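Local coordinates for aromatic-amino-acid aminotransferase (Burkholderia pseudomallei, PDB 4F4E), which probably transfers amino groups between aromatic amino acids such as tyrosine and 2-oxoglutarate, working as a homodimer with pyridoxal phosphate held covalently on a lysine, at residues S100-L105 with G116-A121; P231-A236 with A248-L253. All blocks are in the same frame, centred on the assembly; numbering follows the deposited sequence. Where two conformers were deposited one is given.

How the contacts relate
The two contacts show how one mixed sheet collects helices from successive parts of the chain. From the N terminus, contact 1 comes first: helix 95-106 runs into a short connection containing helix 111-114, and strand 118-124 returns alongside, closing a small loop at one edge of the sheet. Contact 2 opens only after this loop is complete, so the two are in series, neither nested nor crossed. There, strand 230-235 leads through an irregular loop into helix 249-256, which folds back over it. In space the contacts meet: Arg252 probably donates hydrogen bonds to the carbonyl oxygens of Leu104 and Leu105, and Leu105 packs against Ile235, joining both helices beside the same sheet.

Contact 1: residues S100-L105 with G116-A121; sequences SVQKLL and GRVVTA
On strand 118-124, at one edge of the large mixed sheet within the chain of this class I aminotransferase, Val118 and Thr120 meet Gln102 of helix 95-106, an example of a helix tied to an edge strand through a side-chain amide. The amide nitrogen does the work. Gln102 NE2 donates to Thr120 OG1 at 2.9 Å, the hydroxyl oxygen lying almost exactly in the amide plane, and makes a weak, bent hydrogen bond of 3.1 Å to the backbone oxygen Val118 O. An extended chain beyond CG (chi2 -177°) carries the amide from the helix to the strand, sliding past Thr120, which points the opposite way. Val118 CG1 lies over one face of the amide, 3.4 Å from Gln102 NE2. One residue earlier on the helix, Val101 CG1 packs on Thr120 CG2 at 4.0 Å. Thr120 OG1 is gripped a second time by Ser282 OG, so its hydroxyl ties the helix to the next strand as well. The backbones of Val119 and Ala121 pair with Ile283 and Leu281 of strand 278-284, and that of Arg117 with Thr285 just beyond it, whereas Val118 O is turned to the helix. Val101 also rests on Ala280 and Ser282, Gln102 touches Ile113 of helix 111-114, and Val119, facing away from helix 95-106, packs on helix 288-303.

Contact 2: residues P231-A236 with A248-L253; sequences PFLDIA and AAAVRL
Leu233 and Ile235 of strand 230-235 meet Val251 of helix 249-256 in a compact example of the beta-alpha-beta crossover, in which a helix packs back along the strand that precedes it on the way to the next parallel strand, 261-266. The strand and helix segments run nearly antiparallel, 157° between their directions, with axes 9.5 Å apart. Three side chains carry most of the buried surface. Leu233, described here in one of its two deposited conformers, sends CD1 over the helix backbone to within 3.5 Å of Val251 CA, and the same methyl lies 3.9 Å from Val251 CG2; both distances are therefore tied to that conformer. Ile235, two residues further on, lies on the same face of the strand. Its CG1 is anti to the backbone N (chi1 -171°) and its chain is extended, which carries CD1 to within 4.0 Å of Ala248 CA. That CD1 also lies 4.0 Å from Val251 CG2, the two side chains crossing at about a right angle. Val251 CG2 is thus a shared methyl, touched by both strand residues, while Ala250 adds a looser contact through its CB. The intervening Asp234 points away from the helix; its OD2 is hydrogen-bonded to His156 and comes close to N1 of the pyridoxal phosphate-modified Lys269. No hydrogen bond links the two segments: their association rests on the methyl groups of branched side chains and on alanines, so the fit depends on shape, while the carboxylate of Asp234, starting from the other face of the strand, serves the cofactor side.

Contact 1: residues S100-L105 with G116-A121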
# COMPACT_ATOMS: atom_id res chain seq x y z
N SER A 100 -15.76 1.67 -12.62
CA SER A 100 -16.89 1.99 -11.74
C SER A 100 -16.63 3.22 -10.90
O SER A 100 -17.55 4.02 -10.63
CB SER A 100 -17.21 0.81 -10.80
OG SER A 100 -17.72 -0.29 -11.51
N VAL A 101 -15.39 3.39 -10.44
CA VAL A 101 -15.04 4.60 -9.67
C VAL A 101 -15.26 5.84 -10.52
O VAL A 101 -15.81 6.83 -10.05
CB VAL A 101 -13.59 4.54 -9.16
CG1 VAL A 101 -13.01 5.94 -8.82
CG2 VAL A 101 -13.46 3.55 -7.99
N GLN A 102 -14.83 5.81 -11.78
CA GLN A 102 -14.97 6.98 -12.65
C GLN A 102 -16.41 7.35 -12.85
O GLN A 102 -16.74 8.52 -12.86
CB GLN A 102 -14.39 6.74 -14.04
CG GLN A 102 -12.97 6.54 -14.05
CD GLN A 102 -12.39 6.39 -15.42
OE1 GLN A 102 -13.11 6.16 -16.44
NE2 GLN A 102 -11.10 6.56 -15.49
N LYS A 103 -17.26 6.36 -13.04
CA LYS A 103 -18.70 6.62 -13.20
C LYS A 103 -19.33 7.14 -11.93
O LYS A 103 -20.25 7.97 -11.95
CB LYS A 103 -19.41 5.37 -13.74
CG LYS A 103 -18.99 5.18 -15.22
CD LYS A 103 -19.76 4.12 -15.98
CE LYS A 103 -19.38 4.10 -17.49
NZ LYS A 103 -20.17 3.04 -18.22
N LEU A 104 -18.86 6.64 -10.79
CA LEU A 104 -19.41 7.09 -9.51
C LEU A 104 -19.06 8.57 -9.30
O LEU A 104 -19.90 9.36 -8.85
CB LEU A 104 -18.83 6.21 -8.38
CG LEU A 104 -19.35 6.47 -6.98
CD1 LEU A 104 -20.85 6.16 -6.87
CD2 LEU A 104 -18.57 5.62 -5.97
N LEU A 105 -17.85 8.95 -9.68
CA LEU A 105 -17.39 10.34 -9.54
C LEU A 105 -17.97 11.31 -10.54
O LEU A 105 -18.33 12.41 -10.18
CB LEU A 105 -15.86 10.44 -9.61
CG LEU A 105 -15.15 9.72 -8.45
CD1 LEU A 105 -13.64 9.62 -8.71
CD2 LEU A 105 -15.37 10.37 -7.08
N GLY A 116 -12.20 8.97 -23.38
CA GLY A 116 -10.98 8.35 -22.88
C GLY A 116 -9.99 9.27 -22.21
O GLY A 116 -8.78 9.04 -22.23
N ARG A 117 -10.50 10.35 -21.64
CA ARG A 117 -9.66 11.38 -21.09
C ARG A 117 -9.40 11.21 -19.60
O ARG A 117 -8.61 11.97 -19.07
CB ARG A 117 -10.28 12.75 -21.37
CG ARG A 117 -10.05 13.21 -22.78
CD ARG A 117 -10.81 14.48 -23.10
NE ARG A 117 -10.49 15.56 -22.20
CZ ARG A 117 -11.03 16.77 -22.23
NH1 ARG A 117 -11.91 17.08 -23.16
NH2 ARG A 117 -10.67 17.69 -21.33
N VAL A 118 -10.06 10.25 -18.92
CA VAL A 118 -9.89 10.06 -17.48
C VAL A 118 -9.05 8.83 -17.20
O VAL A 118 -9.31 7.73 -17.73
CB VAL A 118 -11.24 9.92 -16.76
CG1 VAL A 118 -11.07 10.00 -15.23
CG2 VAL A 118 -12.21 10.97 -17.29
N VAL A 119 -8.04 9.02 -16.36
CA VAL A 119 -7.16 7.99 -15.86
C VAL A 119 -7.54 7.72 -14.43
O VAL A 119 -7.63 8.66 -13.65
CB VAL A 119 -5.69 8.51 -15.90
CG1 VAL A 119 -4.76 7.52 -15.22
CG2 VAL A 119 -5.25 8.78 -17.34
N THR A 120 -7.78 6.46 -14.09
CA THR A 120 -8.04 6.04 -12.73
C THR A 120 -7.21 4.85 -12.34
O THR A 120 -7.22 3.82 -13.05
CB THR A 120 -9.53 5.73 -12.51
OG1 THR A 120 -10.29 6.92 -12.78
CG2 THR A 120 -9.78 5.26 -11.08
N ALA A 121 -6.45 4.97 -11.24
CA ALA A 121 -5.67 3.87 -10.69
C ALA A 121 -6.19 3.59 -9.27
O ALA A 121 -6.32 4.49 -8.45
CB ALA A 121 -4.16 4.18 -10.62

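Contact 2: residues P231-A236 with A248-L253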
# COMPACT_ATOMS: atom_id res chain seq x y z
N PRO A 231 -6.04 21.80 -9.39
CA PRO A 231 -6.96 21.39 -8.33
C PRO A 231 -6.77 19.91 -7.98
O PRO A 231 -6.73 19.06 -8.87
CB PRO A 231 -8.34 21.62 -8.93
CG PRO A 231 -8.12 21.44 -10.39
CD PRO A 231 -6.70 21.86 -10.70
N PHE A 232 -6.69 19.65 -6.69
CA PHE A 232 -6.54 18.31 -6.18
C PHE A 232 -7.72 18.08 -5.27
O PHE A 232 -7.72 18.44 -4.07
CB PHE A 232 -5.16 18.09 -5.49
CG PHE A 232 -4.70 16.63 -5.48
CD1 PHE A 232 -5.62 15.58 -5.34
CD2 PHE A 232 -3.37 16.32 -5.56
CE1 PHE A 232 -5.19 14.23 -5.35
CE2 PHE A 232 -2.94 14.98 -5.57
CZ PHE A 232 -3.85 13.94 -5.48
N LEU A 233 -8.78 17.48 -5.82
CA LEU A 233 -9.98 17.25 -5.02
C LEU A 233 -9.78 15.99 -4.17
O LEU A 233 -9.21 14.99 -4.63
CB LEU A 233 -11.22 17.13 -5.93
CG LEU A 233 -11.64 18.45 -6.58
CD1 LEU A 233 -12.44 18.18 -7.84
CD2 LEU A 233 -12.47 19.28 -5.60
N ASP A 234 -10.22 16.05 -2.92
CA ASP A 234 -10.17 14.93 -1.98
C ASP A 234 -11.60 14.66 -1.55
O ASP A 234 -12.26 15.49 -0.88
CB ASP A 234 -9.33 15.32 -0.77
CG ASP A 234 -9.19 14.20 0.26
OD1 ASP A 234 -10.01 13.24 0.26
OD2 ASP A 234 -8.24 14.28 1.09
N ILE A 235 -12.13 13.54 -2.05
CA ILE A 235 -13.53 13.11 -1.84
C ILE A 235 -13.56 11.80 -1.06
O ILE A 235 -13.56 10.69 -1.60
CB ILE A 235 -14.34 13.09 -3.16
CG1 ILE A 235 -15.84 12.85 -2.91
CG2 ILE A 235 -13.71 12.12 -4.20
CD1 ILE A 235 -16.73 13.10 -4.17
N ALA A 236 -13.54 11.95 0.26
CA ALA A 236 -13.48 10.82 1.18
C ALA A 236 -14.86 10.47 1.76
O ALA A 236 -14.98 9.47 2.45
CB ALA A 236 -12.50 11.13 2.30
N ALA A 248 -20.78 14.53 -5.26
CA ALA A 248 -19.77 14.61 -6.36
C ALA A 248 -19.76 15.95 -7.09
O ALA A 248 -18.94 16.17 -8.00
CB ALA A 248 -19.96 13.49 -7.38
N ALA A 249 -20.66 16.86 -6.71
CA ALA A 249 -20.89 18.08 -7.51
C ALA A 249 -19.61 18.85 -7.79
O ALA A 249 -19.35 19.24 -8.91
CB ALA A 249 -21.94 18.96 -6.86
N ALA A 250 -18.80 19.04 -6.77
CA ALA A 250 -17.56 19.80 -6.91
C ALA A 250 -16.61 19.16 -7.90
O ALA A 250 -15.99 19.85 -8.70
CB ALA A 250 -16.88 19.99 -5.55
N VAL A 251 -16.52 17.81 -7.88
CA VAL A 251 -15.65 17.10 -8.81
C VAL A 251 -16.15 17.33 -10.25
O VAL A 251 -15.37 17.68 -11.14
CB VAL A 251 -15.60 15.58 -8.48
CG1 VAL A 251 -14.84 14.82 -9.53
CG2 VAL A 251 -15.04 15.34 -7.08
N ARG A 252 -17.47 17.26 -10.45
CA ARG A 252 -18.09 17.43 -11.75
C ARG A 252 -17.99 18.85 -12.32
O ARG A 252 -17.83 19.00 -13.54
CB ARG A 252 -19.55 16.95 -11.70
CG ARG A 252 -19.57 15.44 -11.38
CD ARG A 252 -20.96 14.83 -11.36
NE ARG A 252 -20.88 13.46 -10.80
CZ ARG A 252 -21.90 12.61 -10.66
NH1 ARG A 252 -23.11 12.90 -11.08
NH2 ARG A 252 -21.71 11.41 -10.15
N LEU A 253 -18.01 19.85 -11.43
CA LEU A 253 -17.84 21.26 -11.82
C LEU A 253 -16.46 21.47 -12.40
O LEU A 253 -16.31 22.17 -13.40
CB LEU A 253 -18.05 22.20 -10.62
CG LEU A 253 -19.52 22.44 -10.23
CD1 LEU A 253 -19.76 23.12 -8.85
CD2 LEU A 253 -20.19 23.25 -11.33